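Local structure of 6-phosphogluconate dehydrogenase, NAD-binding (Geobacter metallireducens, 3PEF) at residues 82-95 / 108-121. The protein is an NADP(H)-binding beta-hydroxyacid dehydrogenase that probably reduces succinic semialdehyde to gamma-hydroxybutyrate. The protein carries 2 engineered substitutions. Sequence-based numbering, arbitrary orientation.
Sequences LEGIGEGRGYVDMS and AVVAKGGRFLEAPV. With EDO (1,2-ethanediol), chain N.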
ATOM      1  N   LEU A  82     -12.065 -29.305  26.260  1.00 26.91           N
ATOM      2  CA  LEU A  82     -13.042 -28.948  27.293  1.00 31.26           C
ATOM      3  C   LEU A  82     -13.794 -30.173  27.845  1.00 32.44           C
ATOM      4  O   LEU A  82     -14.151 -30.215  29.017  1.00 35.13           O
ATOM      5  CB  LEU A  82     -14.033 -27.914  26.739  1.00 33.69           C
ATOM      6  CG  LEU A  82     -14.033 -26.491  27.320  1.00 38.06           C
ATOM      7  CD1 LEU A  82     -12.669 -26.056  27.820  1.00 22.41           C
ATOM      8  CD2 LEU A  82     -14.613 -25.475  26.343  1.00 30.65           C
ATOM      9  N   GLU A  83     -14.021 -31.174  27.006  1.00 30.54           N
ATOM     10  CA  GLU A  83     -14.667 -32.404  27.465  1.00 30.84           C
ATOM     11  C   GLU A  83     -13.807 -33.191  28.459  1.00 33.73           C
ATOM     12  O   GLU A  83     -14.314 -34.026  29.211  1.00 37.33           O
ATOM     13  CB  GLU A  83     -15.023 -33.297  26.274  1.00 40.85           C
ATOM     14  CG  GLU A  83     -16.164 -32.786  25.400  1.00 52.21           C
ATOM     15  CD  GLU A  83     -16.671 -33.839  24.412  1.00 66.29           C
ATOM     16  OE1 GLU A  83     -16.282 -35.023  24.534  1.00 71.70           O
ATOM     17  OE2 GLU A  83     -17.466 -33.485  23.515  1.00 69.14           O
ATOM     18  N   GLY A  84     -12.506 -32.920  28.475  1.00 30.64           N
ATOM     19  CA  GLY A  84     -11.586 -33.750  29.230  1.00 24.92           C
ATOM     20  C   GLY A  84     -10.815 -33.078  30.355  1.00 28.24           C
ATOM     21  O   GLY A  84     -10.309 -33.757  31.249  1.00 31.25           O
ATOM     22  N   ILE A  85     -10.700 -31.755  30.311  1.00 22.96           N
ATOM     23  CA  ILE A  85      -9.896 -31.057  31.311  1.00 24.64           C
ATOM     24  C   ILE A  85     -10.664 -30.870  32.625  1.00 36.42           C
ATOM     25  O   ILE A  85     -11.897 -30.875  32.646  1.00 35.72           O
ATOM     26  CB  ILE A  85      -9.385 -29.687  30.784  1.00 40.66           C
ATOM     27  CG1 ILE A  85      -8.197 -29.191  31.617  1.00 44.45           C
ATOM     28  CG2 ILE A  85     -10.517 -28.656  30.740  1.00 30.98           C
ATOM     29  CD1 ILE A  85      -6.958 -28.824  30.798  1.00 37.05           C
ATOM     30  N   GLY A  86      -9.925 -30.707  33.720  1.00 40.01           N
ATOM     31  CA  GLY A  86     -10.520 -30.504  35.029  1.00 36.61           C
ATOM     32  C   GLY A  86      -9.558 -30.813  36.164  1.00 39.70           C
ATOM     33  O   GLY A  86      -8.408 -31.218  35.935  1.00 34.96           O
ATOM     34  N   GLU A  87     -10.023 -30.607  37.393  1.00 40.81           N
ATOM     35  CA  GLU A  87      -9.235 -30.936  38.575  1.00 44.45           C
ATOM     36  C   GLU A  87      -7.829 -30.332  38.527  1.00 40.53           C
ATOM     37  O   GLU A  87      -6.861 -30.935  39.003  1.00 37.34           O
ATOM     38  CB  GLU A  87      -9.141 -32.453  38.736  1.00 52.00           C
ATOM     39  CG  GLU A  87     -10.470 -33.179  38.600  1.00 62.47           C
ATOM     40  CD  GLU A  87     -10.301 -34.687  38.632  1.00 72.02           C
ATOM     41  OE1 GLU A  87     -10.448 -35.332  37.568  1.00 75.83           O
ATOM     42  OE2 GLU A  87     -10.007 -35.227  39.720  1.00 77.05           O
ATOM     43  N   GLY A  88      -7.721 -29.150  37.935  1.00 36.36           N
ATOM     44  CA  GLY A  88      -6.467 -28.414  37.918  1.00 34.35           C
ATOM     45  C   GLY A  88      -5.453 -28.812  36.866  1.00 37.91           C
ATOM     46  O   GLY A  88      -4.380 -28.211  36.787  1.00 37.64           O
ATOM     47  N   ARG A  89      -5.773 -29.813  36.050  1.00 31.50           N
ATOM     48  CA  ARG A  89      -4.858 -30.177  34.969  1.00 27.22           C
ATOM     49  C   ARG A  89      -4.705 -28.969  34.050  1.00 35.21           C
ATOM     50  O   ARG A  89      -5.646 -28.181  33.896  1.00 33.99           O
ATOM     51  CB  ARG A  89      -5.361 -31.417  34.212  1.00 26.17           C
ATOM     52  CG  ARG A  89      -5.417 -32.665  35.102  1.00 32.47           C
ATOM     53  CD  ARG A  89      -5.743 -33.937  34.309  1.00 27.24           C
ATOM     54  NE  ARG A  89      -7.115 -33.938  33.794  1.00 25.81           N
ATOM     55  CZ  ARG A  89      -8.180 -34.260  34.515  1.00 29.42           C
ATOM     56  NH1 ARG A  89      -8.035 -34.600  35.791  1.00 33.15           N
ATOM     57  NH2 ARG A  89      -9.390 -34.249  33.963  1.00 30.27           N
ATOM     58  N   GLY A  90      -3.518 -28.811  33.460  1.00 31.60           N
ATOM     59  CA  GLY A  90      -3.193 -27.607  32.711  1.00 23.29           C
ATOM     60  C   GLY A  90      -3.172 -27.784  31.199  1.00 30.01           C
ATOM     61  O   GLY A  90      -2.808 -28.853  30.681  1.00 31.50           O
ATOM     62  N   TYR A  91      -3.580 -26.731  30.495  1.00 27.74           N
ATOM     63  CA  TYR A  91      -3.556 -26.700  29.039  1.00 25.55           C
ATOM     64  C   TYR A  91      -2.702 -25.512  28.614  1.00 25.70           C
ATOM     65  O   TYR A  91      -2.972 -24.371  28.990  1.00 24.84           O
ATOM     66  CB  TYR A  91      -4.972 -26.556  28.483  1.00 22.89           C
ATOM     67  CG  TYR A  91      -5.085 -26.687  26.967  1.00 24.68           C
ATOM     68  CD1 TYR A  91      -5.655 -25.672  26.195  1.00 21.28           C
ATOM     69  CD2 TYR A  91      -4.616 -27.824  26.314  1.00 18.64           C
ATOM     70  CE1 TYR A  91      -5.778 -25.799  24.798  1.00 22.30           C
ATOM     71  CE2 TYR A  91      -4.732 -27.966  24.936  1.00 21.49           C
ATOM     72  CZ  TYR A  91      -5.318 -26.959  24.179  1.00 27.95           C
ATOM     73  OH  TYR A  91      -5.415 -27.118  22.811  1.00 21.65           O
ATOM     74  N   VAL A  92      -1.656 -25.786  27.852  1.00 18.65           N
ATOM     75  CA  VAL A  92      -0.743 -24.737  27.408  1.00 22.12           C
ATOM     76  C   VAL A  92      -0.817 -24.616  25.884  1.00 25.83           C
ATOM     77  O   VAL A  92      -0.217 -25.415  25.161  1.00 26.02           O
ATOM     78  CB  VAL A  92       0.716 -25.051  27.808  1.00 17.21           C
ATOM     79  CG1 VAL A  92       1.647 -23.942  27.330  1.00 18.78           C
ATOM     80  CG2 VAL A  92       0.841 -25.249  29.330  1.00 17.99           C
ATOM     81  N   ASP A  93      -1.576 -23.651  25.388  1.00 23.72           N
ATOM     82  CA  ASP A  93      -1.713 -23.500  23.939  1.00 24.72           C
ATOM     83  C   ASP A  93      -0.587 -22.647  23.369  1.00 26.46           C
ATOM     84  O   ASP A  93      -0.455 -21.455  23.700  1.00 26.28           O
ATOM     85  CB  ASP A  93      -3.085 -22.924  23.544  1.00 25.15           C
ATOM     86  CG  ASP A  93      -3.431 -23.185  22.062  1.00 35.25           C
ATOM     87  OD1 ASP A  93      -2.534 -23.565  21.276  1.00 31.86           O
ATOM     88  OD2 ASP A  93      -4.607 -23.026  21.685  1.00 38.98           O
ATOM     89  N   MET A  94       0.219 -23.267  22.516  1.00 19.03           N
ATOM     90  CA  MET A  94       1.397 -22.606  21.936  1.00 22.06           C
ATOM     91  C   MET A  94       1.174 -22.188  20.480  1.00 22.16           C
ATOM     92  O   MET A  94       2.084 -21.679  19.801  1.00 24.10           O
ATOM     93  CB  MET A  94       2.633 -23.493  22.094  1.00 21.29           C
ATOM     94  CG  MET A  94       2.809 -23.984  23.530  1.00 20.40           C
ATOM     95  SD  MET A  94       4.273 -25.020  23.799  1.00 24.97           S
ATOM     96  CE  MET A  94       5.630 -23.833  23.627  1.00 23.51           C
ATOM     97  N   SER A  95      -0.059 -22.363  20.019  1.00 21.39           N
ATOM     98  CA  SER A  95      -0.451 -21.924  18.681  1.00 21.69           C
ATOM     99  C   SER A  95      -0.367 -20.408  18.520  1.00 17.25           C
ATOM    100  O   SER A  95      -0.640 -19.666  19.456  1.00 24.56           O
ATOM    101  CB  SER A  95      -1.889 -22.357  18.392  1.00 18.53           C
ATOM    102  OG  SER A  95      -2.093 -23.715  18.742  1.00 24.88           O
ATOM    103  N   ALA A 108     -12.834 -20.644  29.096  1.00 33.62           N
ATOM    104  CA  ALA A 108     -13.621 -21.870  29.052  1.00 30.25           C
ATOM    105  C   ALA A 108     -12.888 -22.969  29.821  1.00 29.47           C
ATOM    106  O   ALA A 108     -13.505 -23.718  30.584  1.00 32.49           O
ATOM    107  CB  ALA A 108     -13.943 -22.295  27.606  1.00 21.73           C
ATOM    108  N   VAL A 109     -11.566 -23.032  29.666  1.00 29.59           N
ATOM    109  CA  VAL A 109     -10.772 -24.021  30.397  1.00 23.26           C
ATOM    110  C   VAL A 109     -10.886 -23.822  31.916  1.00 28.13           C
ATOM    111  O   VAL A 109     -11.059 -24.773  32.676  1.00 25.12           O
ATOM    112  CB  VAL A 109      -9.290 -23.978  29.994  1.00 23.00           C
ATOM    113  CG1 VAL A 109      -8.467 -24.801  30.967  1.00 21.76           C
ATOM    114  CG2 VAL A 109      -9.109 -24.495  28.566  1.00 23.86           C
ATOM    115  N   VAL A 110     -10.800 -22.580  32.359  1.00 28.65           N
ATOM    116  CA  VAL A 110     -10.895 -22.304  33.788  1.00 32.91           C
ATOM    117  C   VAL A 110     -12.279 -22.642  34.334  1.00 36.42           C
ATOM    118  O   VAL A 110     -12.423 -23.049  35.491  1.00 39.34           O
ATOM    119  CB  VAL A 110     -10.548 -20.845  34.094  1.00 32.04           C
ATOM    120  CG1 VAL A 110     -10.969 -20.488  35.513  1.00 31.83           C
ATOM    121  CG2 VAL A 110      -9.050 -20.617  33.880  1.00 31.05           C
ATOM    122  N   ALA A 111     -13.297 -22.493  33.495  1.00 37.49           N
ATOM    123  CA  ALA A 111     -14.661 -22.794  33.917  1.00 38.02           C
ATOM    124  C   ALA A 111     -14.832 -24.290  34.149  1.00 40.00           C
ATOM    125  O   ALA A 111     -15.636 -24.697  34.993  1.00 37.81           O
ATOM    126  CB  ALA A 111     -15.675 -22.281  32.896  1.00 41.20           C
ATOM    127  N   LYS A 112     -14.070 -25.105  33.415  1.00 34.14           N
ATOM    128  CA  LYS A 112     -14.110 -26.557  33.602  1.00 36.47           C
ATOM    129  C   LYS A 112     -13.246 -27.012  34.767  1.00 36.58           C
ATOM    130  O   LYS A 112     -13.144 -28.206  35.034  1.00 45.06           O
ATOM    131  CB  LYS A 112     -13.667 -27.305  32.342  1.00 36.83           C
ATOM    132  CG  LYS A 112     -14.635 -27.210  31.182  1.00 44.23           C
ATOM    133  CD  LYS A 112     -15.968 -27.872  31.495  1.00 47.39           C
ATOM    134  CE  LYS A 112     -16.950 -27.680  30.345  1.00 51.13           C
ATOM    135  NZ  LYS A 112     -18.273 -28.292  30.632  1.00 59.01           N
ATOM    136  N   GLY A 113     -12.616 -26.070  35.457  1.00 38.49           N
ATOM    137  CA  GLY A 113     -11.783 -26.412  36.599  1.00 37.21           C
ATOM    138  C   GLY A 113     -10.341 -26.742  36.244  1.00 37.27           C
ATOM    139  O   GLY A 113      -9.603 -27.271  37.071  1.00 40.10           O
ATOM    140  N   GLY A 114      -9.938 -26.440  35.014  1.00 35.08           N
ATOM    141  CA  GLY A 114      -8.552 -26.614  34.608  1.00 37.08           C
ATOM    142  C   GLY A 114      -7.790 -25.295  34.655  1.00 33.19           C
ATOM    143  O   GLY A 114      -8.349 -24.262  35.026  1.00 30.10           O
ATOM    144  N   ARG A 115      -6.516 -25.323  34.281  1.00 27.97           N
ATOM    145  CA  ARG A 115      -5.705 -24.106  34.258  1.00 29.95           C
ATOM    146  C   ARG A 115      -5.189 -23.846  32.845  1.00 32.21           C
ATOM    147  O   ARG A 115      -4.990 -24.786  32.073  1.00 29.03           O
ATOM    148  CB  ARG A 115      -4.562 -24.205  35.273  1.00 28.60           C
ATOM    149  CG  ARG A 115      -5.057 -24.196  36.747  1.00 39.54           C
ATOM    150  CD  ARG A 115      -3.935 -24.490  37.742  1.00 41.63           C
ATOM    151  NE  ARG A 115      -3.245 -25.729  37.391  1.00 52.65           N
ATOM    152  CZ  ARG A 115      -1.952 -25.956  37.604  1.00 56.46           C
ATOM    153  NH1 ARG A 115      -1.202 -25.028  38.179  1.00 55.14           N
ATOM    154  NH2 ARG A 115      -1.410 -27.112  37.239  1.00 58.78           N
ATOM    155  N   PHE A 116      -4.984 -22.577  32.496  1.00 29.80           N
ATOM    156  CA  PHE A 116      -4.594 -22.249  31.127  1.00 30.24           C
ATOM    157  C   PHE A 116      -3.448 -21.249  30.999  1.00 33.96           C
ATOM    158  O   PHE A 116      -3.377 -20.281  31.752  1.00 33.83           O
ATOM    159  CB  PHE A 116      -5.790 -21.736  30.338  1.00 24.20           C
ATOM    160  CG  PHE A 116      -5.458 -21.373  28.928  1.00 25.63           C
ATOM    161  CD1 PHE A 116      -5.364 -22.349  27.956  1.00 23.24           C
ATOM    162  CD2 PHE A 116      -5.211 -20.055  28.577  1.00 28.82           C
ATOM    163  CE1 PHE A 116      -5.044 -22.012  26.655  1.00 25.34           C
ATOM    164  CE2 PHE A 116      -4.905 -19.714  27.283  1.00 27.76           C
ATOM    165  CZ  PHE A 116      -4.824 -20.695  26.317  1.00 27.43           C
ATOM    166  N   LEU A 117      -2.578 -21.493  30.015  1.00 31.69           N
ATOM    167  CA  LEU A 117      -1.397 -20.673  29.734  1.00 26.60           C
ATOM    168  C   LEU A 117      -1.301 -20.616  28.218  1.00 28.69           C
ATOM    169  O   LEU A 117      -1.378 -21.649  27.562  1.00 31.53           O
ATOM    170  CB  LEU A 117      -0.142 -21.391  30.249  1.00 24.29           C
ATOM    171  CG  LEU A 117       1.117 -20.808  30.934  1.00 32.35           C
ATOM    172  CD1 LEU A 117       2.396 -21.461  30.403  1.00 27.09           C
ATOM    173  CD2 LEU A 117       1.250 -19.278  30.963  1.00 23.46           C
ATOM    174  N   GLU A 118      -1.144 -19.438  27.637  1.00 24.55           N
ATOM    175  CA  GLU A 118      -0.783 -19.398  26.219  1.00 29.24           C
ATOM    176  C   GLU A 118       0.717 -19.293  26.169  1.00 29.60           C
ATOM    177  O   GLU A 118       1.303 -18.630  27.010  1.00 30.41           O
ATOM    178  CB  GLU A 118      -1.401 -18.206  25.498  1.00 24.98           C
ATOM    179  CG  GLU A 118      -0.879 -16.860  25.962  1.00 28.00           C
ATOM    180  CD  GLU A 118      -1.465 -15.712  25.159  1.00 32.09           C
ATOM    181  OE1 GLU A 118      -1.266 -14.544  25.544  1.00 33.02           O
ATOM    182  OE2 GLU A 118      -2.130 -15.972  24.135  1.00 38.67           O
ATOM    183  N   ALA A 119       1.353 -19.950  25.205  1.00 20.45           N
ATOM    184  CA  ALA A 119       2.793 -19.770  25.042  1.00 20.59           C
ATOM    185  C   ALA A 119       3.243 -19.940  23.602  1.00 21.78           C
ATOM    186  O   ALA A 119       3.910 -20.918  23.271  1.00 24.63           O
ATOM    187  CB  ALA A 119       3.569 -20.710  25.990  1.00 23.45           C
ATOM    188  N   PRO A 120       2.882 -18.975  22.730  1.00 23.22           N
ATOM    189  CA  PRO A 120       3.357 -19.033  21.343  1.00 22.10           C
ATOM    190  C   PRO A 120       4.869 -18.848  21.327  1.00 23.33           C
ATOM    191  O   PRO A 120       5.437 -18.373  22.321  1.00 21.15           O
ATOM    192  CB  PRO A 120       2.672 -17.830  20.691  1.00 22.03           C
ATOM    193  CG  PRO A 120       2.533 -16.839  21.828  1.00 23.52           C
ATOM    194  CD  PRO A 120       2.202 -17.705  23.032  1.00 20.39           C
ATOM    195  N   VAL A 121       5.514 -19.213  20.225  1.00 22.00           N
ATOM    196  CA  VAL A 121       6.969 -19.228  20.185  1.00 21.83           C
ATOM    197  C   VAL A 121       7.537 -18.434  19.022  1.00 24.60           C
ATOM    198  O   VAL A 121       6.873 -18.219  18.002  1.00 22.26           O
ATOM    199  CB  VAL A 121       7.544 -20.682  20.117  1.00 18.21           C
ATOM    200  CG1 VAL A 121       6.926 -21.543  21.172  1.00 17.60           C
ATOM    201  CG2 VAL A 121       7.318 -21.304  18.739  1.00 21.08           C
TER
HETATM  202  C1  EDO N 292      -5.940 -18.051  32.243  1.00 49.67           C
HETATM  203  O1  EDO N 292      -5.560 -19.119  33.113  1.00 48.25           O
HETATM  204  C2  EDO N 292      -7.400 -18.179  31.826  1.00 44.37           C
HETATM  205  O2  EDO N 292      -7.761 -16.981  31.131  1.00 48.40           O
HETATM  206  O   HOH W   1     -13.061 -29.675  37.670  1.00 44.99           O
HETATM  207  O   HOH W   2       3.411 -19.992  18.126  1.00 22.43           O
HETATM  208  O   HOH W   3      -1.204 -17.251  21.785  1.00 24.64           O
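Phe-116 sets its ring alongside that of Tyr-91, both leaving the same face of two neighbouring parallel strands. With CG of Phe-116 anti to the backbone N (chi1 180°), its ring is carried along the strand pair: CB faces O1 of a bound ethanediol, probably from the crystallisation liquor, which also hydrogen-bonds to Phe-116 O; CG passes loosely by Tyr-91 O, CD1 closes to 3.3 Å of that oxygen, CE1 meets Tyr-91 CD1 at 3.7 Å, and CE1 and CZ finish against Asp-93 CB. Tyr-91 CD1, Asp-93 CB and ethanediol C1 all reach this ring at its edge. The backbones pair in parallel, Tyr-91 N donating to Arg-115 O and Tyr-91 O accepting from Leu-117 N; Asp-93 N then donates to Leu-117 O, and Asp-93 O accepts from Ala-119 N.

These are adjacent central strands of the Rossmann-type NADP-binding domain, joined by helix 99-111 as a beta-alpha-beta crossover. That helix ends in a Schellman motif at Gly-113, whose carbonyl receives Gly-88 N (2.8 Å) from the type I' turn 86-89. Gly-114 fits closely beside Ile-85 CG1 and Arg-89 O, where a side chain would clash. On the face bearing Val-92 and Leu-117, Arg-115 bends at chi3 (-53°), bringing its guanidinium edge to Gly-88 O: NE bonds it at 2.8 Å, while NH2 adds a weak bond at 3.2 Å and forms a salt bridge with Glu-146. A leucine in place of Arg-115 would probably leave Glu-146 without its cationic mate and the Gly-88 carbonyl without its side-chain donors.

Near the helix, Leu-82 CD2 presses tightly on Ala-108 CB (3.5 Å). At the C-terminal ends of the strands, Met-94 CE comes within 3.6 Å of Val-121 CG1, and Val-121 touches the bound NADP.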